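Local coordinates for periplasmic binding protein (Mycobacterium smegmatis, PDB 4MDY) that probably captures an iron-containing solute outside the cell membrane and hands it to an ABC transporter, at residues A105-D108 and A109-A113; E219-S222 and V223-A227; I261-K265 and E266-A270. All blocks are in the same frame, centred on the assembly; numbering follows the deposited sequence.

Contact 1: A105-D108 and A109-A113; sequences AGLD and ADTYA
D108 and T111 make the polar half of this contact. D108 is the N-cap of helix 109-116. Its OD1 accepts from T111 N at 2.9 Å, with an N-H...O angle of 167°, and this donor lies nearly in line with the C-O bond. The hydroxyl T111 OG1 also donates to D108 OD1, at 2.9 Å, but comes from above the carboxylate plane. One carboxylate oxygen therefore holds two donors of the same threonine. The D108 chi1 of 56° turns the carboxylate back over the first turn. The backbone adds Y112 N to D108 O at 2.9 Å. A water extends the polar group: it donates to G106 O and to T111 OG1 and accepts from D108 N.

The apolar half is built by L107. Its CD1 packs on T111 CG2 at 3.6 Å, and its CD2 lies 4.0 Å from Y112 CB, near the edge of the tyrosine ring. The leucine also touches I87, in a loop, and A123 of strand 121-123. The Y112 hydroxyl bonds to T24, and its ring meets H19 and F21.

D110 forms a salt bridge with K114, one turn on. An aspartate N-cap bonded to the third helical residue, combined with a hydrophobic staple between L107 and Y112, the fourth, is a motif of helix N-termini.

Contact 2: E219-S222 and V223-A227; sequences EIAS and VLDGA
I220 O is approached by two backbone N-H groups. L224 N gives the sound bond, 2.9 Å long with an N-H...O angle of 163°. V223 N adds a weak one at 3.4 Å. The stronger bond of V223 N goes to E219 O, at 3.0 Å. D225 N closes the series on A221 O at 3.1 Å.

The side chains follow this short helix. I220 and L224 lie side by side and point the same way, and I220 CG2 meets L224 CD2 at 3.9 Å. The I220 chi1 of -70° turns CG2 to the side of L224. Both residues are buried; L224 also touches I215 of strand 214-215, L230 and W232 of strand 229-233, and L180 of strand 176-181. V223 lays its CG2 against E219 O at 3.4 Å, and the same side chain touches V211 and I215.

D225 OD1 accepts from the backbone N of A253, which ties D225 to the start of helix 253-256. The other carboxylate oxygen, D225 OD2, lies 3.9 Å from A221 CB. Beyond L224 the chain turns away: A227 N bonds to L224 O at 3.2 Å. This is a short helix running into a type I beta turn, which delivers the chain to strand 229-233 of the parallel sheet.

Contact 3: I261-K265 and E266-A270; sequences IFTTK and ELAGA
T264 satisfies two N-H groups at the start of helix 265-273. Its OG1 accepts from L267 N at 3.2 Å, with an N-H...O angle of 159°. Its carbonyl O accepts from A268 N at 2.9 Å. A chi1 of 60° swings the T264 hydroxyl back toward the helix start, where it meets L267. OG1 of T264 also lies 3.5 Å from L267 CB, and the two side chains cross at about a right angle. In the next residue, K265 O is taken by G269 N at 2.8 Å.

These bonds make T264 the N-cap of a helix that closely follows strand 260-262, an edge strand of the parallel sheet within this chain. Strand and helix are thus joined by the two-residue link T263-T264.

T263 faces the helix but spends its hydroxyl on the sheet side. OG1 bonds to T234 O, just after strand 229-233, with a weak further bond to W232 O within that strand. The same T263 OG1 lies against A268 CB at 3.3 Å, so the methyl of A268 covers a polar atom that is already paired. The other branch, T263 CG2, meets L267 CD2 at 4.0 Å.

The charged ends find partners elsewhere. K265 runs out as an extended chain, and its NZ bonds to G59 O; a longer, weak ion pair joins it to E61. E266 is likewise extended, and its OE1 accepts from Q285 NE2 on helix 279-294.

In the fold
Contact 1 is a surface contact, while contacts 2 and 3 are partly buried. Contact 3 lies nearest the centre of the chain, about 12 Å from it by centres, on the opposite side from contact 1. Contacts 1 and 3 share a chemistry: each starts a helix with a side-chain N-cap, an aspartate in one and a threonine in the other. Contact 2 relies on main-chain bonds and apolar packing. Contacts 2 and 3 serve the same parallel sheet, at strands 229-233 and 260-262, and their nearest atoms are about 9 Å apart. Contact 1 belongs to a separate region, after strand 99-102, with its centre about 39 Å from that of contact 2.

Contact 1: A105-D108 and A109-A113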
loop_
_atom_site.group_PDB
_atom_site.type_symbol
_atom_site.label_atom_id
_atom_site.label_comp_id
_atom_site.label_asym_id
_atom_site.label_seq_id
_atom_site.Cartn_x
_atom_site.Cartn_y
_atom_site.Cartn_z
ATOM N N ALA A 105 -2.709 9.073 -7.026
ATOM C CA ALA A 105 -1.907 9.690 -8.081
ATOM C C ALA A 105 -1.610 11.187 -7.856
ATOM O O ALA A 105 -0.991 11.828 -8.710
ATOM C CB ALA A 105 -2.620 9.496 -9.411
ATOM N N GLY A 106 -2.038 11.739 -6.720
ATOM C CA GLY A 106 -1.877 13.167 -6.444
ATOM C C GLY A 106 -2.776 14.045 -7.299
ATOM O O GLY A 106 -2.467 15.205 -7.560
ATOM N N LEU A 107 -3.912 13.496 -7.706
ATOM C CA LEU A 107 -4.828 14.183 -8.600
ATOM C C LEU A 107 -5.386 15.456 -7.967
ATOM O O LEU A 107 -5.819 15.435 -6.815
ATOM C CB LEU A 107 -5.972 13.235 -8.966
ATOM C CG LEU A 107 -6.834 13.562 -10.175
ATOM C CD1 LEU A 107 -5.996 13.557 -11.448
ATOM C CD2 LEU A 107 -7.969 12.555 -10.271
ATOM N N ASP A 108 -5.357 16.563 -8.710
ATOM C CA ASP A 108 -6.115 17.765 -8.326
ATOM C C ASP A 108 -7.269 18.018 -9.309
ATOM O O ASP A 108 -7.427 17.292 -10.289
ATOM C CB ASP A 108 -5.202 18.998 -8.156
ATOM C CG ASP A 108 -4.381 19.314 -9.390
ATOM O OD1 ASP A 108 -4.872 19.137 -10.521
ATOM O OD2 ASP A 108 -3.232 19.765 -9.219
ATOM N N ALA A 109 -8.090 19.025 -9.022
ATOM C CA ALA A 109 -9.285 19.308 -9.821
ATOM C C ALA A 109 -8.968 19.609 -11.280
ATOM O O ALA A 109 -9.690 19.185 -12.180
ATOM C CB ALA A 109 -10.063 20.466 -9.216
ATOM N N ASP A 110 -7.892 20.354 -11.505
ATOM C CA ASP A 110 -7.465 20.704 -12.859
ATOM C C ASP A 110 -7.111 19.444 -13.646
ATOM O O ASP A 110 -7.626 19.222 -14.736
ATOM C CB ASP A 110 -6.260 21.650 -12.803
ATOM C CG ASP A 110 -5.742 22.027 -14.183
ATOM O OD1 ASP A 110 -6.564 22.393 -15.052
ATOM O OD2 ASP A 110 -4.508 21.960 -14.392
ATOM N N THR A 111 -6.252 18.615 -13.064
ATOM C CA THR A 111 -5.786 17.393 -13.711
ATOM C C THR A 111 -6.906 16.372 -13.893
ATOM O O THR A 111 -6.944 15.667 -14.893
ATOM C CB THR A 111 -4.611 16.788 -12.927
ATOM O OG1 THR A 111 -3.593 17.785 -12.783
ATOM C CG2 THR A 111 -4.024 15.604 -13.658
ATOM N N TYR A 112 -7.822 16.303 -12.933
ATOM C CA TYR A 112 -9.037 15.518 -13.102
ATOM C C TYR A 112 -9.821 15.960 -14.340
ATOM O O TYR A 112 -10.256 15.126 -15.125
ATOM C CB TYR A 112 -9.937 15.621 -11.871
ATOM C CG TYR A 112 -11.296 14.992 -12.089
ATOM C CD1 TYR A 112 -11.450 13.607 -12.069
ATOM C CD2 TYR A 112 -12.420 15.772 -12.349
ATOM C CE1 TYR A 112 -12.683 13.024 -12.274
ATOM C CE2 TYR A 112 -13.660 15.194 -12.558
ATOM C CZ TYR A 112 -13.782 13.814 -12.522
ATOM O OH TYR A 112 -15.001 13.210 -12.717
ATOM N N ALA A 113 -10.001 17.269 -14.508
ATOM C CA ALA A 113 -10.712 17.796 -15.683
ATOM C C ALA A 113 -10.013 17.390 -16.987
ATOM O O ALA A 113 -10.659 16.967 -17.951
ATOM C CB ALA A 113 -10.853 19.313 -15.588
HETATM O O HOH W 1 -2.690 16.506 -10.233
#

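Contact 2: E219-S222 and V223-A227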
loop_
_atom_site.group_PDB
_atom_site.type_symbol
_atom_site.label_atom_id
_atom_site.label_comp_id
_atom_site.label_asym_id
_atom_site.label_seq_id
_atom_site.Cartn_x
_atom_site.Cartn_y
_atom_site.Cartn_z
ATOM N N GLU A 219 15.717 11.871 20.026
ATOM C CA GLU A 219 14.565 11.216 20.679
ATOM C C GLU A 219 14.415 9.722 20.364
ATOM O O GLU A 219 13.472 9.084 20.811
ATOM C CB GLU A 219 13.268 11.946 20.306
ATOM C CG GLU A 219 13.142 13.323 20.941
ATOM C CD GLU A 219 11.896 14.068 20.488
ATOM O OE1 GLU A 219 10.843 13.423 20.293
ATOM O OE2 GLU A 219 11.968 15.306 20.327
ATOM N N ILE A 220 15.340 9.158 19.603
ATOM C CA ILE A 220 15.202 7.777 19.146
ATOM C C ILE A 220 15.070 6.775 20.293
ATOM O O ILE A 220 14.148 5.957 20.295
ATOM C CB ILE A 220 16.376 7.375 18.236
ATOM C CG1 ILE A 220 16.267 8.109 16.905
ATOM C CG2 ILE A 220 16.387 5.877 17.990
ATOM C CD1 ILE A 220 17.521 8.021 16.066
ATOM N N ALA A 221 15.991 6.833 21.248
ATOM C CA ALA A 221 15.959 5.937 22.405
ATOM C C ALA A 221 14.671 6.135 23.205
ATOM O O ALA A 221 13.982 5.173 23.528
ATOM C CB ALA A 221 17.175 6.153 23.292
ATOM N N SER A 222 14.348 7.392 23.474
ATOM C CA SER A 222 13.162 7.763 24.239
ATOM C C SER A 222 11.875 7.135 23.663
ATOM O O SER A 222 11.030 6.652 24.406
ATOM C CB SER A 222 13.058 9.297 24.280
ATOM O OG SER A 222 11.803 9.731 24.751
ATOM N N VAL A 223 11.744 7.127 22.339
ATOM C CA VAL A 223 10.534 6.617 21.696
ATOM C C VAL A 223 10.569 5.116 21.418
ATOM O O VAL A 223 9.598 4.400 21.721
ATOM C CB VAL A 223 10.255 7.362 20.381
ATOM C CG1 VAL A 223 8.988 6.825 19.722
ATOM C CG2 VAL A 223 10.130 8.852 20.647
ATOM N N LEU A 224 11.673 4.650 20.835
ATOM C CA LEU A 224 11.783 3.265 20.371
ATOM C C LEU A 224 11.920 2.253 21.507
ATOM O O LEU A 224 11.472 1.116 21.374
ATOM C CB LEU A 224 12.930 3.091 19.356
ATOM C CG LEU A 224 12.580 3.383 17.891
ATOM C CD1 LEU A 224 12.039 4.783 17.712
ATOM C CD2 LEU A 224 13.776 3.154 16.972
ATOM N N ASP A 225 12.514 2.655 22.629
ATOM C CA ASP A 225 12.633 1.733 23.761
ATOM C C ASP A 225 11.286 1.507 24.451
ATOM O O ASP A 225 11.188 0.675 25.344
ATOM C CB ASP A 225 13.705 2.194 24.756
ATOM C CG ASP A 225 15.129 1.993 24.229
ATOM O OD1 ASP A 225 15.345 1.119 23.358
ATOM O OD2 ASP A 225 16.039 2.708 24.703
ATOM N N GLY A 226 10.253 2.236 24.028
ATOM C CA GLY A 226 8.887 1.994 24.504
ATOM C C GLY A 226 8.166 0.824 23.842
ATOM O O GLY A 226 7.070 0.455 24.271
ATOM N N ALA A 227 8.770 0.241 22.802
ATOM C CA ALA A 227 8.133 -0.823 22.018
ATOM C C ALA A 227 8.699 -2.201 22.343
ATOM O O ALA A 227 9.867 -2.335 22.733
ATOM C CB ALA A 227 8.275 -0.541 20.528
#

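Contact 3: I261-K265 and E266-A270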
loop_
_atom_site.group_PDB
_atom_site.type_symbol
_atom_site.label_atom_id
_atom_site.label_comp_id
_atom_site.label_asym_id
_atom_site.label_seq_id
_atom_site.Cartn_x
_atom_site.Cartn_y
_atom_site.Cartn_z
ATOM N N ILE A 261 12.637 -6.576 13.642
ATOM C CA ILE A 261 12.318 -7.285 12.427
ATOM C C ILE A 261 12.785 -6.427 11.253
ATOM O O ILE A 261 12.350 -5.286 11.095
ATOM C CB ILE A 261 10.807 -7.562 12.308
ATOM C CG1 ILE A 261 10.350 -8.478 13.449
ATOM C CG2 ILE A 261 10.493 -8.204 10.966
ATOM C CD1 ILE A 261 8.854 -8.599 13.606
ATOM N N PHE A 262 13.680 -6.979 10.443
ATOM C CA PHE A 262 14.110 -6.327 9.218
ATOM C C PHE A 262 13.457 -7.085 8.066
ATOM O O PHE A 262 13.805 -8.232 7.781
ATOM C CB PHE A 262 15.638 -6.315 9.096
ATOM C CG PHE A 262 16.333 -5.619 10.243
ATOM C CD1 PHE A 262 16.310 -4.234 10.354
ATOM C CD2 PHE A 262 16.995 -6.350 11.221
ATOM C CE1 PHE A 262 16.946 -3.588 11.407
ATOM C CE2 PHE A 262 17.625 -5.711 12.274
ATOM C CZ PHE A 262 17.606 -4.330 12.366
ATOM N N THR A 263 12.483 -6.444 7.426
ATOM C CA THR A 263 11.694 -7.096 6.397
ATOM C C THR A 263 12.550 -7.438 5.186
ATOM O O THR A 263 13.550 -6.773 4.898
ATOM C CB THR A 263 10.531 -6.211 5.917
ATOM O OG1 THR A 263 11.053 -4.993 5.363
ATOM C CG2 THR A 263 9.571 -5.902 7.069
ATOM N N THR A 264 12.135 -8.479 4.479
ATOM C CA THR A 264 12.608 -8.712 3.126
ATOM C C THR A 264 12.043 -7.623 2.220
ATOM O O THR A 264 11.074 -6.937 2.572
ATOM C CB THR A 264 12.139 -10.069 2.581
ATOM O OG1 THR A 264 10.705 -10.122 2.577
ATOM C CG2 THR A 264 12.702 -11.220 3.412
ATOM N N LYS A 265 12.633 -7.466 1.045
ATOM C CA LYS A 265 12.097 -6.529 0.064
ATOM C C LYS A 265 10.615 -6.795 -0.236
ATOM O O LYS A 265 9.819 -5.854 -0.334
ATOM C CB LYS A 265 12.886 -6.595 -1.239
ATOM C CG LYS A 265 12.465 -5.536 -2.242
ATOM C CD LYS A 265 13.001 -5.840 -3.620
ATOM C CE LYS A 265 12.863 -4.653 -4.545
ATOM N NZ LYS A 265 13.343 -5.031 -5.896
ATOM N N GLU A 266 10.247 -8.067 -0.386
ATOM C CA GLU A 266 8.873 -8.394 -0.768
ATOM C C GLU A 266 7.903 -8.033 0.350
ATOM O O GLU A 266 6.825 -7.511 0.089
ATOM C CB GLU A 266 8.705 -9.868 -1.161
ATOM C CG GLU A 266 7.531 -10.057 -2.119
ATOM C CD GLU A 266 6.983 -11.465 -2.178
ATOM O OE1 GLU A 266 7.538 -12.370 -1.514
ATOM O OE2 GLU A 266 5.981 -11.659 -2.903
ATOM N N LEU A 267 8.293 -8.283 1.593
ATOM C CA LEU A 267 7.419 -7.956 2.711
ATOM C C LEU A 267 7.318 -6.440 2.876
ATOM O O LEU A 267 6.230 -5.920 3.121
ATOM C CB LEU A 267 7.879 -8.646 3.995
ATOM C CG LEU A 267 7.036 -8.363 5.239
ATOM C CD1 LEU A 267 5.546 -8.586 4.980
ATOM C CD2 LEU A 267 7.507 -9.234 6.391
ATOM N N ALA A 268 8.436 -5.728 2.709
ATOM C CA ALA A 268 8.413 -4.269 2.735
ATOM C C ALA A 268 7.487 -3.754 1.648
ATOM O O ALA A 268 6.672 -2.867 1.885
ATOM C CB ALA A 268 9.812 -3.688 2.548
ATOM N N GLY A 269 7.616 -4.311 0.449
ATOM C CA GLY A 269 6.757 -3.918 -0.668
ATOM C C GLY A 269 5.298 -4.215 -0.382
ATOM O O GLY A 269 4.425 -3.396 -0.652
ATOM N N ALA A 270 5.034 -5.386 0.182
ATOM C CA ALA A 270 3.663 -5.806 0.457
ATOM C C ALA A 270 2.981 -4.875 1.460
ATOM O O ALA A 270 1.845 -4.481 1.256
ATOM C CB ALA A 270 3.634 -7.252 0.934
#